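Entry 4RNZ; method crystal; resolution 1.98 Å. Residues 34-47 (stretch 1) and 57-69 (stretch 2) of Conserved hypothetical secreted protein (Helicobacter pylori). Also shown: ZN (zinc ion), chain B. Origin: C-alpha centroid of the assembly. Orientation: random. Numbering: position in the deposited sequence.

Stretch 1 34-47: ELSAEIQSNVTYYT
Stretch 2 57-69: QALIPISQDLQIH

The apolar centre is built around Ile39, which sits in the loop between the helical start of the first stretch and its strand 44-47. Its CA-to-CB bond points sideways, and the m, t rotamer brings the end of the chain nearer the second stretch: CG2 packs on Ile60 CG2 at 3.8 Å, CG1 on Ile62 CG2 at 3.9 Å, and CD1 on Ile68 CD1 at 4.0 Å. A branched aliphatic chain suits this place because it fills the space among Ile60, Ile62 and Ile68 and leaves no polar group unpaired. Ile60 and Ile68 (both m, t) pair through Ile60 N to Ile68 O, 2.9 Å, and Ile68 N to Ile60 O, 2.7 Å, in a hairpin of strands 57-61 and 66-69. Both are buried, as are Ile62 and Leu66, their side chains wholly apolar.

Toward the helix, Leu35 (chi1 -133°, chi2 p) places CG 3.9 Å from Ile62 CD1 and 4.2 Å from Leu66 CD2. Ile62 takes p, t, with phi/psi -112/-12.

On the other flank, a type II turn from Gln40 to Val43, with Asn42 at phi/psi 70/-3, leads into the strand. Val43 (m) sets CG2 4.3 Å from Pro61 CD. Proline offers an apolar ring here, and Tyr45 CB (chi1 p) lies 4.1 Å from Pro61 CD.

Beyond it strands 44-47 and 57-61 run antiparallel at 168°. Tyr46 pairs with Leu59 (CA to CA 5.0 Å) through Tyr46 N to Leu59 O, 2.9 Å, and Leu59 N to Tyr46 O, 2.8 Å; their side chains, both chi1 m, share one face. Thr47 (p) and Ala58 share the other in a non-hydrogen-bonded pair, CA to CA 4.3 Å; small Ala58 keeps CB 4.3 Å from Thr47 CG2.

At the polar edge, one water donates to Glu38 O (3.0 Å) and Pro61 O (2.9 Å) and accepts from Gln40 N (2.9 Å), bridging the stretches. The contact buries 663 Å² in total.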

# COMPACT_ATOMS: atom_id res chain seq x y z
N GLU A 34 12.94 12.43 4.27
CA GLU A 34 11.53 12.11 4.02
C GLU A 34 11.37 10.59 3.82
O GLU A 34 10.48 9.96 4.37
CB GLU A 34 11.01 12.84 2.78
CG GLU A 34 10.66 14.30 2.98
CD GLU A 34 9.73 14.86 1.88
OE1 GLU A 34 9.06 15.87 2.14
OE2 GLU A 34 9.66 14.28 0.77
N LEU A 35 12.28 10.02 3.06
CA LEU A 35 12.28 8.59 2.76
C LEU A 35 12.36 7.78 4.08
O LEU A 35 11.56 6.84 4.31
CB LEU A 35 13.46 8.29 1.82
CG LEU A 35 13.37 7.45 0.56
CD1 LEU A 35 12.12 7.73 -0.26
CD2 LEU A 35 14.63 7.68 -0.26
N SER A 36 13.26 8.21 4.96
CA SER A 36 13.46 7.56 6.24
C SER A 36 12.31 7.67 7.21
O SER A 36 12.23 6.90 8.14
CB SER A 36 14.71 8.13 6.92
OG SER A 36 14.45 9.40 7.51
N ALA A 37 11.40 8.62 7.00
CA ALA A 37 10.25 8.78 7.89
C ALA A 37 9.17 7.72 7.67
O ALA A 37 8.21 7.67 8.43
CB ALA A 37 9.64 10.17 7.73
N GLU A 38 9.31 6.88 6.65
CA GLU A 38 8.25 5.90 6.34
C GLU A 38 8.50 4.48 6.83
O GLU A 38 7.96 3.52 6.28
CB GLU A 38 7.92 5.91 4.84
CG GLU A 38 6.96 7.01 4.42
CD GLU A 38 5.60 6.99 5.18
OE1 GLU A 38 5.04 8.08 5.45
OE2 GLU A 38 5.08 5.91 5.50
N ILE A 39 9.29 4.33 7.89
CA ILE A 39 9.45 3.04 8.53
C ILE A 39 8.16 2.80 9.30
O ILE A 39 7.85 3.52 10.25
CB ILE A 39 10.64 3.01 9.51
CG1 ILE A 39 11.95 3.33 8.79
CG2 ILE A 39 10.73 1.65 10.18
CD1 ILE A 39 13.11 3.51 9.76
N GLN A 40 7.39 1.79 8.91
CA GLN A 40 6.12 1.55 9.59
C GLN A 40 6.26 0.63 10.78
O GLN A 40 7.07 -0.32 10.77
CB GLN A 40 5.09 1.01 8.59
CG GLN A 40 4.76 2.03 7.50
CD GLN A 40 4.30 3.37 8.09
OE1 GLN A 40 3.38 3.42 8.91
NE2 GLN A 40 4.95 4.46 7.67
N SER A 41 5.46 0.87 11.80
CA SER A 41 5.47 -0.04 12.93
C SER A 41 5.01 -1.41 12.43
O SER A 41 4.30 -1.54 11.43
CB SER A 41 4.61 0.48 14.08
OG SER A 41 3.24 0.35 13.78
N ASN A 42 5.46 -2.45 13.10
CA ASN A 42 5.16 -3.81 12.64
C ASN A 42 5.82 -4.33 11.38
O ASN A 42 5.62 -5.49 11.05
CB ASN A 42 3.65 -4.03 12.53
CG ASN A 42 3.07 -4.51 13.82
OD1 ASN A 42 2.91 -3.73 14.76
ND2 ASN A 42 2.79 -5.80 13.89
N VAL A 43 6.62 -3.53 10.67
CA VAL A 43 7.41 -4.12 9.59
C VAL A 43 8.46 -5.06 10.16
O VAL A 43 8.99 -4.82 11.25
CB VAL A 43 8.12 -3.08 8.71
CG1 VAL A 43 7.09 -2.16 8.08
CG2 VAL A 43 9.21 -2.33 9.48
N THR A 44 8.76 -6.11 9.42
CA THR A 44 9.80 -7.04 9.81
C THR A 44 11.13 -6.49 9.29
O THR A 44 11.24 -6.10 8.14
CB THR A 44 9.53 -8.42 9.23
OG1 THR A 44 8.45 -9.00 9.93
CG2 THR A 44 10.77 -9.36 9.35
N TYR A 45 12.13 -6.44 10.16
CA TYR A 45 13.44 -5.94 9.76
C TYR A 45 14.49 -6.94 10.21
O TYR A 45 14.18 -7.89 10.95
CB TYR A 45 13.72 -4.53 10.32
CG TYR A 45 13.88 -4.43 11.82
CD1 TYR A 45 12.78 -4.60 12.68
CD2 TYR A 45 15.12 -4.13 12.39
CE1 TYR A 45 12.93 -4.50 14.07
CE2 TYR A 45 15.27 -4.03 13.77
CZ TYR A 45 14.18 -4.22 14.60
OH TYR A 45 14.34 -4.11 15.96
N TYR A 46 15.72 -6.69 9.79
CA TYR A 46 16.80 -7.65 10.00
C TYR A 46 18.03 -6.95 10.54
O TYR A 46 18.40 -5.86 10.08
CB TYR A 46 17.14 -8.37 8.70
CG TYR A 46 15.95 -9.06 8.06
CD1 TYR A 46 15.09 -8.35 7.22
CD2 TYR A 46 15.65 -10.40 8.32
CE1 TYR A 46 13.98 -8.96 6.65
CE2 TYR A 46 14.55 -11.02 7.74
CZ TYR A 46 13.71 -10.29 6.91
OH TYR A 46 12.60 -10.85 6.32
N THR A 47 18.66 -7.59 11.51
CA THR A 47 19.89 -7.08 12.10
C THR A 47 20.97 -8.17 12.23
O THR A 47 20.69 -9.38 12.29
CB THR A 47 19.65 -6.47 13.50
OG1 THR A 47 19.23 -7.49 14.42
CG2 THR A 47 18.63 -5.35 13.45
N GLN A 57 25.09 -4.50 11.04
CA GLN A 57 24.23 -4.37 9.86
C GLN A 57 22.77 -4.35 10.22
O GLN A 57 22.35 -5.00 11.17
CB GLN A 57 24.43 -5.52 8.90
CG GLN A 57 25.62 -5.37 8.01
CD GLN A 57 25.48 -6.29 6.85
OE1 GLN A 57 25.08 -5.87 5.76
NE2 GLN A 57 25.73 -7.57 7.09
N ALA A 58 22.00 -3.62 9.41
CA ALA A 58 20.54 -3.64 9.52
C ALA A 58 19.90 -3.42 8.16
O ALA A 58 20.41 -2.62 7.33
CB ALA A 58 20.07 -2.59 10.49
N LEU A 59 18.79 -4.14 7.94
CA LEU A 59 17.99 -3.99 6.75
C LEU A 59 16.57 -3.69 7.24
O LEU A 59 15.95 -4.52 7.91
CB LEU A 59 18.02 -5.25 5.90
CG LEU A 59 19.37 -5.65 5.30
CD1 LEU A 59 19.25 -7.02 4.65
CD2 LEU A 59 19.86 -4.62 4.29
N ILE A 60 16.11 -2.48 6.92
CA ILE A 60 14.86 -1.93 7.44
C ILE A 60 14.00 -1.46 6.26
O ILE A 60 14.35 -0.50 5.57
CB ILE A 60 15.11 -0.75 8.39
CG1 ILE A 60 16.01 -1.18 9.57
CG2 ILE A 60 13.79 -0.19 8.92
CD1 ILE A 60 16.62 0.01 10.32
N PRO A 61 12.88 -2.15 6.00
CA PRO A 61 12.12 -1.81 4.81
C PRO A 61 11.42 -0.47 4.98
O PRO A 61 10.93 -0.19 6.06
CB PRO A 61 11.06 -2.91 4.74
CG PRO A 61 11.51 -3.98 5.67
CD PRO A 61 12.31 -3.30 6.71
N ILE A 62 11.42 0.34 3.93
CA ILE A 62 10.63 1.57 3.90
C ILE A 62 9.48 1.51 2.89
O ILE A 62 8.64 2.38 2.90
CB ILE A 62 11.46 2.85 3.71
CG1 ILE A 62 12.37 2.77 2.50
CG2 ILE A 62 12.32 3.14 4.94
CD1 ILE A 62 13.20 4.02 2.34
N SER A 63 9.47 0.52 2.00
CA SER A 63 8.34 0.27 1.12
C SER A 63 8.38 -1.22 0.79
O SER A 63 9.16 -1.96 1.39
CB SER A 63 8.44 1.10 -0.16
OG SER A 63 9.49 0.66 -1.02
N GLN A 64 7.58 -1.65 -0.17
CA GLN A 64 7.59 -3.05 -0.59
C GLN A 64 8.83 -3.38 -1.42
O GLN A 64 9.17 -4.55 -1.58
CB GLN A 64 6.33 -3.42 -1.37
CG GLN A 64 6.28 -2.82 -2.77
CD GLN A 64 5.65 -1.43 -2.81
OE1 GLN A 64 5.74 -0.65 -1.85
NE2 GLN A 64 5.01 -1.12 -3.92
N ASP A 65 9.51 -2.38 -1.97
CA ASP A 65 10.71 -2.70 -2.71
C ASP A 65 11.94 -1.85 -2.42
O ASP A 65 12.93 -1.97 -3.13
CB ASP A 65 10.43 -2.74 -4.20
CG ASP A 65 9.88 -1.47 -4.71
OD1 ASP A 65 10.38 -0.42 -4.27
OD2 ASP A 65 8.94 -1.53 -5.53
N LEU A 66 11.89 -1.06 -1.35
CA LEU A 66 13.05 -0.27 -0.93
C LEU A 66 13.30 -0.42 0.57
O LEU A 66 12.35 -0.47 1.39
CB LEU A 66 12.83 1.21 -1.24
CG LEU A 66 14.06 2.10 -1.17
CD1 LEU A 66 15.00 1.83 -2.34
CD2 LEU A 66 13.64 3.58 -1.16
N GLN A 67 14.57 -0.49 0.93
CA GLN A 67 14.96 -0.64 2.33
C GLN A 67 16.18 0.18 2.69
O GLN A 67 17.01 0.50 1.86
CB GLN A 67 15.24 -2.12 2.68
CG GLN A 67 16.44 -2.77 2.00
CD GLN A 67 16.47 -4.30 2.13
OE1 GLN A 67 16.07 -4.87 3.14
NE2 GLN A 67 16.94 -4.96 1.09
N ILE A 68 16.28 0.52 3.96
CA ILE A 68 17.46 1.16 4.48
C ILE A 68 18.46 0.06 4.79
O ILE A 68 18.13 -0.88 5.50
CB ILE A 68 17.15 1.89 5.79
CG1 ILE A 68 16.32 3.13 5.49
CG2 ILE A 68 18.43 2.26 6.55
CD1 ILE A 68 15.73 3.75 6.75
N HIS A 69 19.68 0.20 4.29
CA HIS A 69 20.79 -0.65 4.69
C HIS A 69 21.80 0.16 5.50
O HIS A 69 22.44 1.08 4.96
CB HIS A 69 21.46 -1.21 3.44
CG HIS A 69 22.59 -2.17 3.72
ND1 HIS A 69 23.63 -2.38 2.83
CD2 HIS A 69 22.84 -2.95 4.79
CE1 HIS A 69 24.48 -3.25 3.36
NE2 HIS A 69 24.02 -3.63 4.53
ZN ZN B . 8.17 14.74 -0.48
O HOH W 1 8.09 0.50 6.39